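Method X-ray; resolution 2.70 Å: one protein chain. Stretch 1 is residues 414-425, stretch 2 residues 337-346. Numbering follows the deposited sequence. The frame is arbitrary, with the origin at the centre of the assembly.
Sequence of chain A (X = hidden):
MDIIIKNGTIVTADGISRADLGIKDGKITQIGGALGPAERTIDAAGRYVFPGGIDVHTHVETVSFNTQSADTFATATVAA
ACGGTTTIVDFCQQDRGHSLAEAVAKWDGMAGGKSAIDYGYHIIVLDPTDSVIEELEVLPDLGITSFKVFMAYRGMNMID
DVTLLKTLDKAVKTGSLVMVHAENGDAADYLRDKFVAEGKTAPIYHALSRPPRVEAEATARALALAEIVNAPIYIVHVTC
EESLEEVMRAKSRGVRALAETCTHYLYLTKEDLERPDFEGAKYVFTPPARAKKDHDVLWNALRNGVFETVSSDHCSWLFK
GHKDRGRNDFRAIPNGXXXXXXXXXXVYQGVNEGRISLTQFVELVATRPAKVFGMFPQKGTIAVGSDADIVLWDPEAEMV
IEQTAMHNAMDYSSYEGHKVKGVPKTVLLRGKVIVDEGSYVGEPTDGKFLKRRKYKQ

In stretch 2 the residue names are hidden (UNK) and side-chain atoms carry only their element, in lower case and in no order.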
ATOM      1  N   SER A 414     -35.730  -4.442   4.935  1.00 30.01           N
ATOM      2  CA  SER A 414     -34.446  -3.954   5.429  1.00 29.76           C
ATOM      3  C   SER A 414     -34.361  -2.445   5.242  1.00 30.24           C
ATOM      4  O   SER A 414     -33.533  -1.772   5.858  1.00 29.32           O
ATOM      5  CB  SER A 414     -33.304  -4.617   4.666  1.00 29.98           C
ATOM      6  OG  SER A 414     -33.409  -6.027   4.716  1.00 30.53           O
ATOM      7  N   TYR A 415     -35.241  -1.923   4.395  1.00 31.03           N
ATOM      8  CA  TYR A 415     -35.265  -0.502   4.087  1.00 31.62           C
ATOM      9  C   TYR A 415     -36.570   0.152   4.511  1.00 32.36           C
ATOM     10  O   TYR A 415     -37.020   1.128   3.909  1.00 33.28           O
ATOM     11  CB  TYR A 415     -35.026  -0.325   2.589  1.00 30.42           C
ATOM     12  CG  TYR A 415     -33.813  -1.097   2.137  1.00 30.36           C
ATOM     13  CD1 TYR A 415     -32.526  -0.623   2.393  1.00 29.25           C
ATOM     14  CD2 TYR A 415     -33.948  -2.353   1.542  1.00 30.65           C
ATOM     15  CE1 TYR A 415     -31.397  -1.384   2.075  1.00 30.15           C
ATOM     16  CE2 TYR A 415     -32.827  -3.124   1.221  1.00 31.38           C
ATOM     17  CZ  TYR A 415     -31.555  -2.632   1.491  1.00 31.05           C
ATOM     18  OH  TYR A 415     -30.449  -3.386   1.173  1.00 31.00           O
ATOM     19  N   GLU A 416     -37.174  -0.389   5.561  1.00 32.89           N
ATOM     20  CA  GLU A 416     -38.422   0.150   6.069  1.00 33.72           C
ATOM     21  C   GLU A 416     -38.206   1.602   6.478  1.00 34.79           C
ATOM     22  O   GLU A 416     -37.288   1.914   7.237  1.00 35.82           O
ATOM     23  CB  GLU A 416     -38.890  -0.666   7.275  1.00 33.41           C
ATOM     24  CG  GLU A 416     -40.206  -0.207   7.889  1.00 33.89           C
ATOM     25  CD  GLU A 416     -41.392  -0.407   6.965  1.00 34.35           C
ATOM     26  OE1 GLU A 416     -41.546  -1.528   6.432  1.00 32.46           O
ATOM     27  OE2 GLU A 416     -42.174   0.555   6.782  1.00 35.24           O
ATOM     28  N   GLY A 417     -39.045   2.489   5.957  1.00 35.73           N
ATOM     29  CA  GLY A 417     -38.935   3.893   6.299  1.00 35.53           C
ATOM     30  C   GLY A 417     -38.151   4.774   5.342  1.00 35.46           C
ATOM     31  O   GLY A 417     -38.271   5.992   5.411  1.00 34.91           O
ATOM     32  N   HIS A 418     -37.358   4.184   4.455  1.00 36.43           N
ATOM     33  CA  HIS A 418     -36.572   4.990   3.519  1.00 38.93           C
ATOM     34  C   HIS A 418     -37.420   5.701   2.473  1.00 38.84           C
ATOM     35  O   HIS A 418     -38.285   5.097   1.834  1.00 39.16           O
ATOM     36  CB  HIS A 418     -35.519   4.136   2.797  1.00 41.13           C
ATOM     37  CG  HIS A 418     -34.388   3.689   3.674  1.00 45.51           C
ATOM     38  ND1 HIS A 418     -33.065   3.894   3.342  1.00 46.26           N
ATOM     39  CD2 HIS A 418     -34.380   3.017   4.852  1.00 46.99           C
ATOM     40  CE1 HIS A 418     -32.292   3.365   4.275  1.00 47.71           C
ATOM     41  NE2 HIS A 418     -33.064   2.825   5.203  1.00 47.16           N
ATOM     42  N   LYS A 419     -37.169   6.996   2.307  1.00 38.20           N
ATOM     43  CA  LYS A 419     -37.880   7.787   1.315  1.00 37.87           C
ATOM     44  C   LYS A 419     -37.062   7.698   0.038  1.00 36.13           C
ATOM     45  O   LYS A 419     -35.849   7.906   0.056  1.00 36.53           O
ATOM     46  CB  LYS A 419     -38.007   9.244   1.770  1.00 39.81           C
ATOM     47  CG  LYS A 419     -38.881   9.420   3.012  1.00 44.64           C
ATOM     48  CD  LYS A 419     -39.087  10.890   3.375  1.00 47.73           C
ATOM     49  CE  LYS A 419     -37.778  11.559   3.770  1.00 50.02           C
ATOM     50  NZ  LYS A 419     -37.970  13.009   4.045  1.00 51.36           N
ATOM     51  N   VAL A 420     -37.717   7.372  -1.067  1.00 34.64           N
ATOM     52  CA  VAL A 420     -37.019   7.241  -2.335  1.00 33.56           C
ATOM     53  C   VAL A 420     -37.636   8.086  -3.431  1.00 33.43           C
ATOM     54  O   VAL A 420     -38.815   8.438  -3.373  1.00 33.60           O
ATOM     55  CB  VAL A 420     -37.004   5.768  -2.813  1.00 33.21           C
ATOM     56  CG1 VAL A 420     -36.347   4.907  -1.773  1.00 32.52           C
ATOM     57  CG2 VAL A 420     -38.422   5.278  -3.073  1.00 32.11           C
ATOM     58  N   LYS A 421     -36.823   8.411  -4.427  1.00 32.77           N
ATOM     59  CA  LYS A 421     -37.271   9.191  -5.567  1.00 33.33           C
ATOM     60  C   LYS A 421     -36.860   8.372  -6.784  1.00 32.73           C
ATOM     61  O   LYS A 421     -35.669   8.176  -7.036  1.00 33.14           O
ATOM     62  CB  LYS A 421     -36.587  10.557  -5.580  1.00 33.79           C
ATOM     63  CG  LYS A 421     -37.052  11.474  -6.694  1.00 36.00           C
ATOM     64  CD  LYS A 421     -36.263  12.770  -6.681  1.00 38.46           C
ATOM     65  CE  LYS A 421     -36.587  13.639  -7.882  1.00 40.92           C
ATOM     66  NZ  LYS A 421     -35.719  14.848  -7.926  1.00 42.35           N
ATOM     67  N   GLY A 422     -37.849   7.884  -7.525  1.00 31.55           N
ATOM     68  CA  GLY A 422     -37.565   7.061  -8.688  1.00 31.68           C
ATOM     69  C   GLY A 422     -38.082   5.667  -8.390  1.00 31.59           C
ATOM     70  O   GLY A 422     -37.468   4.916  -7.627  1.00 31.57           O
ATOM     71  N   VAL A 423     -39.212   5.321  -8.998  1.00 31.38           N
ATOM     72  CA  VAL A 423     -39.852   4.032  -8.769  1.00 30.29           C
ATOM     73  C   VAL A 423     -40.157   3.248 -10.049  1.00 30.22           C
ATOM     74  O   VAL A 423     -40.459   3.835 -11.090  1.00 30.24           O
ATOM     75  CB  VAL A 423     -41.170   4.250  -7.996  1.00 29.33           C
ATOM     76  CG1 VAL A 423     -41.941   2.953  -7.873  1.00 30.90           C
ATOM     77  CG2 VAL A 423     -40.869   4.827  -6.630  1.00 27.67           C
ATOM     78  N   PRO A 424     -40.065   1.904  -9.990  1.00 30.15           N
ATOM     79  CA  PRO A 424     -40.353   1.063 -11.162  1.00 28.89           C
ATOM     80  C   PRO A 424     -41.870   1.116 -11.336  1.00 28.47           C
ATOM     81  O   PRO A 424     -42.612   0.979 -10.353  1.00 27.73           O
ATOM     82  CB  PRO A 424     -39.902  -0.332 -10.723  1.00 28.59           C
ATOM     83  CG  PRO A 424     -38.981  -0.082  -9.570  1.00 29.79           C
ATOM     84  CD  PRO A 424     -39.593   1.084  -8.862  1.00 29.24           C
ATOM     85  N   LYS A 425     -42.345   1.312 -12.562  1.00 28.37           N
ATOM     86  CA  LYS A 425     -43.790   1.395 -12.775  1.00 27.13           C
ATOM     87  C   LYS A 425     -44.408   0.204 -13.484  1.00 26.09           C
ATOM     88  O   LYS A 425     -45.348  -0.402 -12.972  1.00 25.64           O
ATOM     89  CB  LYS A 425     -44.140   2.695 -13.502  1.00 26.61           C
ATOM     90  CG  LYS A 425     -44.189   3.886 -12.558  1.00 24.97           C
ATOM     91  CD  LYS A 425     -45.117   3.567 -11.409  1.00 25.74           C
ATOM     92  CE  LYS A 425     -45.319   4.744 -10.490  1.00 30.06           C
ATOM     93  NZ  LYS A 425     -46.247   4.378  -9.381  1.00 30.50           N
ATOM     94  N   UNK A 337     -30.945 -11.170   5.139  1.00 26.63           N
ATOM     95  CA  UNK A 337     -31.959 -10.121   5.089  1.00 25.77           C
ATOM     96  C   UNK A 337     -32.531 -10.029   3.671  1.00 25.02           C
ATOM     97  O   UNK A 337     -31.853 -10.344   2.693  1.00 25.50           O
ATOM     98  c   UNK A 337     -31.360  -8.784   5.506  1.00 24.90           C
ATOM     99  N   UNK A 338     -33.789  -9.589   3.547  1.00 24.72           N
ATOM    100  CA  UNK A 338     -34.453  -9.460   2.249  1.00 25.52           C
ATOM    101  C   UNK A 338     -34.103  -8.172   1.504  1.00 25.96           C
ATOM    102  O   UNK A 338     -33.715  -7.175   2.114  1.00 25.85           O
ATOM    103  c   UNK A 338     -35.925  -9.510   2.628  1.00 25.37           C
ATOM    104  c   UNK A 338     -34.712  -9.240   4.644  1.00 25.19           C
ATOM    105  c   UNK A 338     -35.936  -8.709   3.900  1.00 24.78           C
ATOM    106  N   UNK A 339     -34.254  -8.197   0.183  1.00 25.80           N
ATOM    107  CA  UNK A 339     -33.969  -7.013  -0.603  1.00 25.13           C
ATOM    108  C   UNK A 339     -34.052  -7.154  -2.114  1.00 24.63           C
ATOM    109  O   UNK A 339     -33.760  -6.198  -2.822  1.00 26.29           O
ATOM    110  N   UNK A 340     -34.452  -8.315  -2.623  1.00 23.67           N
ATOM    111  CA  UNK A 340     -34.520  -8.497  -4.073  1.00 21.94           C
ATOM    112  C   UNK A 340     -35.422  -7.465  -4.746  1.00 22.27           C
ATOM    113  O   UNK A 340     -35.169  -7.058  -5.881  1.00 22.04           O
ATOM    114  c   UNK A 340     -35.009  -9.925  -4.460  1.00 20.10           C
ATOM    115  c   UNK A 340     -34.658 -10.219  -5.912  1.00 15.58           C
ATOM    116  c   UNK A 340     -36.505 -10.061  -4.219  1.00 17.39           C
ATOM    117  N   UNK A 341     -36.461  -7.025  -4.041  1.00 22.26           N
ATOM    118  CA  UNK A 341     -37.387  -6.053  -4.609  1.00 23.85           C
ATOM    119  C   UNK A 341     -36.888  -4.615  -4.541  1.00 23.85           C
ATOM    120  O   UNK A 341     -37.034  -3.858  -5.498  1.00 23.81           O
ATOM    121  c   UNK A 341     -38.751  -6.128  -3.915  1.00 24.21           C
ATOM    122  o   UNK A 341     -41.926  -4.467  -4.052  1.00 31.98           O
ATOM    123  c   UNK A 341     -41.217  -5.497  -4.046  1.00 29.59           C
ATOM    124  c   UNK A 341     -39.857  -5.432  -4.712  1.00 27.27           C
ATOM    125  o   UNK A 341     -41.587  -6.572  -3.526  1.00 30.72           O
ATOM    126  N   UNK A 342     -36.299  -4.246  -3.410  1.00 23.38           N
ATOM    127  CA  UNK A 342     -35.809  -2.893  -3.205  1.00 23.03           C
ATOM    128  C   UNK A 342     -34.500  -2.553  -3.911  1.00 23.29           C
ATOM    129  O   UNK A 342     -34.192  -1.374  -4.100  1.00 23.21           O
ATOM    130  c   UNK A 342     -37.040  -4.236  -0.325  1.00 21.94           C
ATOM    131  c   UNK A 342     -35.645  -2.620  -1.707  1.00 22.44           C
ATOM    132  o   UNK A 342     -37.523  -4.364   0.820  1.00 22.00           O
ATOM    133  o   UNK A 342     -36.681  -5.212  -1.019  1.00 20.59           O
ATOM    134  c   UNK A 342     -36.910  -2.829  -0.892  1.00 22.11           C
ATOM    135  N   UNK A 343     -33.749  -3.573  -4.319  1.00 22.78           N
ATOM    136  CA  UNK A 343     -32.449  -3.355  -4.951  1.00 23.05           C
ATOM    137  C   UNK A 343     -32.338  -2.159  -5.896  1.00 23.60           C
ATOM    138  O   UNK A 343     -31.593  -1.223  -5.615  1.00 24.06           O
ATOM    139  c   UNK A 343     -29.988  -5.726  -6.885  1.00 17.90           C
ATOM    140  n   UNK A 343     -30.784  -6.061  -8.061  1.00 19.83           N
ATOM    141  c   UNK A 343     -30.508  -4.487  -6.165  1.00 21.12           C
ATOM    142  c   UNK A 343     -31.962  -4.616  -5.678  1.00 21.59           C
ATOM    143  n   UNK A 343     -31.091  -6.504 -10.299  1.00 20.58           N
ATOM    144  c   UNK A 343     -30.290  -6.197  -9.286  1.00 21.07           C
ATOM    145  n   UNK A 343     -28.991  -6.026  -9.500  1.00 22.48           N
ATOM    146  N   UNK A 344     -33.067  -2.178  -7.008  1.00 24.01           N
ATOM    147  CA  UNK A 344     -32.983  -1.080  -7.968  1.00 23.22           C
ATOM    148  C   UNK A 344     -33.283   0.294  -7.385  1.00 24.14           C
ATOM    149  O   UNK A 344     -32.488   1.220  -7.547  1.00 25.98           O
ATOM    150  c   UNK A 344     -33.821  -1.972 -11.557  1.00 16.86           C
ATOM    151  c   UNK A 344     -32.177  -2.947 -10.012  1.00 17.80           C
ATOM    152  c   UNK A 344     -33.597  -2.465 -10.152  1.00 17.96           C
ATOM    153  c   UNK A 344     -33.900  -1.324  -9.175  1.00 20.56           C
ATOM    154  N   UNK A 345     -34.417   0.445  -6.714  1.00 24.01           N
ATOM    155  CA  UNK A 345     -34.752   1.744  -6.147  1.00 25.26           C
ATOM    156  C   UNK A 345     -33.643   2.270  -5.254  1.00 25.60           C
ATOM    157  O   UNK A 345     -33.243   3.429  -5.369  1.00 27.19           O
ATOM    158  c   UNK A 345     -36.056   1.676  -5.353  1.00 25.57           C
ATOM    159  s   UNK A 345     -38.814   1.623  -5.226  1.00 28.22           S
ATOM    160  c   UNK A 345     -38.792  -0.056  -4.562  1.00 27.60           C
ATOM    161  c   UNK A 345     -37.307   1.597  -6.218  1.00 26.60           C
ATOM    162  N   UNK A 346     -33.142   1.412  -4.371  1.00 25.92           N
ATOM    163  CA  UNK A 346     -32.075   1.787  -3.452  1.00 24.51           C
ATOM    164  C   UNK A 346     -30.788   2.192  -4.174  1.00 24.30           C
ATOM    165  O   UNK A 346     -30.184   3.213  -3.852  1.00 25.40           O
ATOM    166  s   UNK A 346     -33.215   1.803  -0.439  1.00 27.47           S
ATOM    167  c   UNK A 346     -34.468   2.548  -1.285  1.00 28.96           C
ATOM    168  c   UNK A 346     -31.799   0.633  -2.489  1.00 24.02           C
ATOM    169  c   UNK A 346     -32.927   0.379  -1.512  1.00 24.23           C
TER
HETATM  170  O   HOH W   1     -35.811  -5.637   2.447  1.00 16.17           O

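Position 337 carries a single side-chain carbon, pointing toward stretch 1 and lying 3.5 Å from S414 OG; a lone CB is alanine, A337. At 338 three carbons close a ring onto the backbone nitrogen, and a ring carbon lies near S414 OG; only proline closes such a ring: P338. Its ring CD sits 3.5 Å from S414 OG, but the backbone does the polar work, since S414 OG donates a hydrogen bond to P338 O at 2.9 Å.

Position 339 has no side-chain atoms and is glycine, G339. Its CA lies 4.4 Å from Y415 CE2, at the edge of the tyrosine ring.

At 340 one carbon carries two more, the fork of valine; V340 is out of reach of stretch 1. Position 341 shows three carbons, the third bearing two oxygens. Length matters here: a carboxylate on the third carbon is glutamate, not aspartate. E341 also plays no part in the contact, and both its oxygens are hydrogen-bonded elsewhere in the structure.

Position 342 repeats that pattern, three carbons ending in two oxygens, and points toward stretch 1, its CB 3.7 Å from Y415 CD2. It is glutamate, E342. Its carboxylate reaches S414 through water 1, which accepts from S414 N (2.8 Å) and donates to E342 OE2 (2.7 Å) and to P338 O (2.6 Å).

Position 343 has three carbons, a nitrogen, then a carbon carrying two more nitrogens: the guanidinium of arginine. R343 points away. Position 344 has four carbons forked at the second, hence leucine; L344 has its CA-to-CB bond toward stretch 1 but makes no contact with it.

At 345 an unbranched chain runs two carbons, sulfur, carbon; a carbon lies against P424 and the sulfur near V423. This is methionine. M345 CG packs 3.5 Å from P424 CD and 3.6 Å from G422 O, while M345 SD lies 4.1 Å from V423 CG2. Position 346 has the same unbranched thioether, with a carbon over the Y415 ring and the chain also reaching V420: M346. Its CG stands over the Y415 ring face, 4.0 Å from the ring centroid, as a CH-pi contact, and M346 CE meets V420 CG1 at a tight 3.1 Å.

The contact thus has two parts. A small polar site joins S414 to a loop carbonyl and a buried carboxylate, with one water linking all three. Beyond it, two consecutive methionines on the helix spread over different partners, M345 against V423 and P424, M346 against Y415, with V420 touching both. The rule to read is two adjacent thioethers covering a mostly apolar patch, beside a polar site completed by one water.

Stretch 2 337-346: APGVEERLMM
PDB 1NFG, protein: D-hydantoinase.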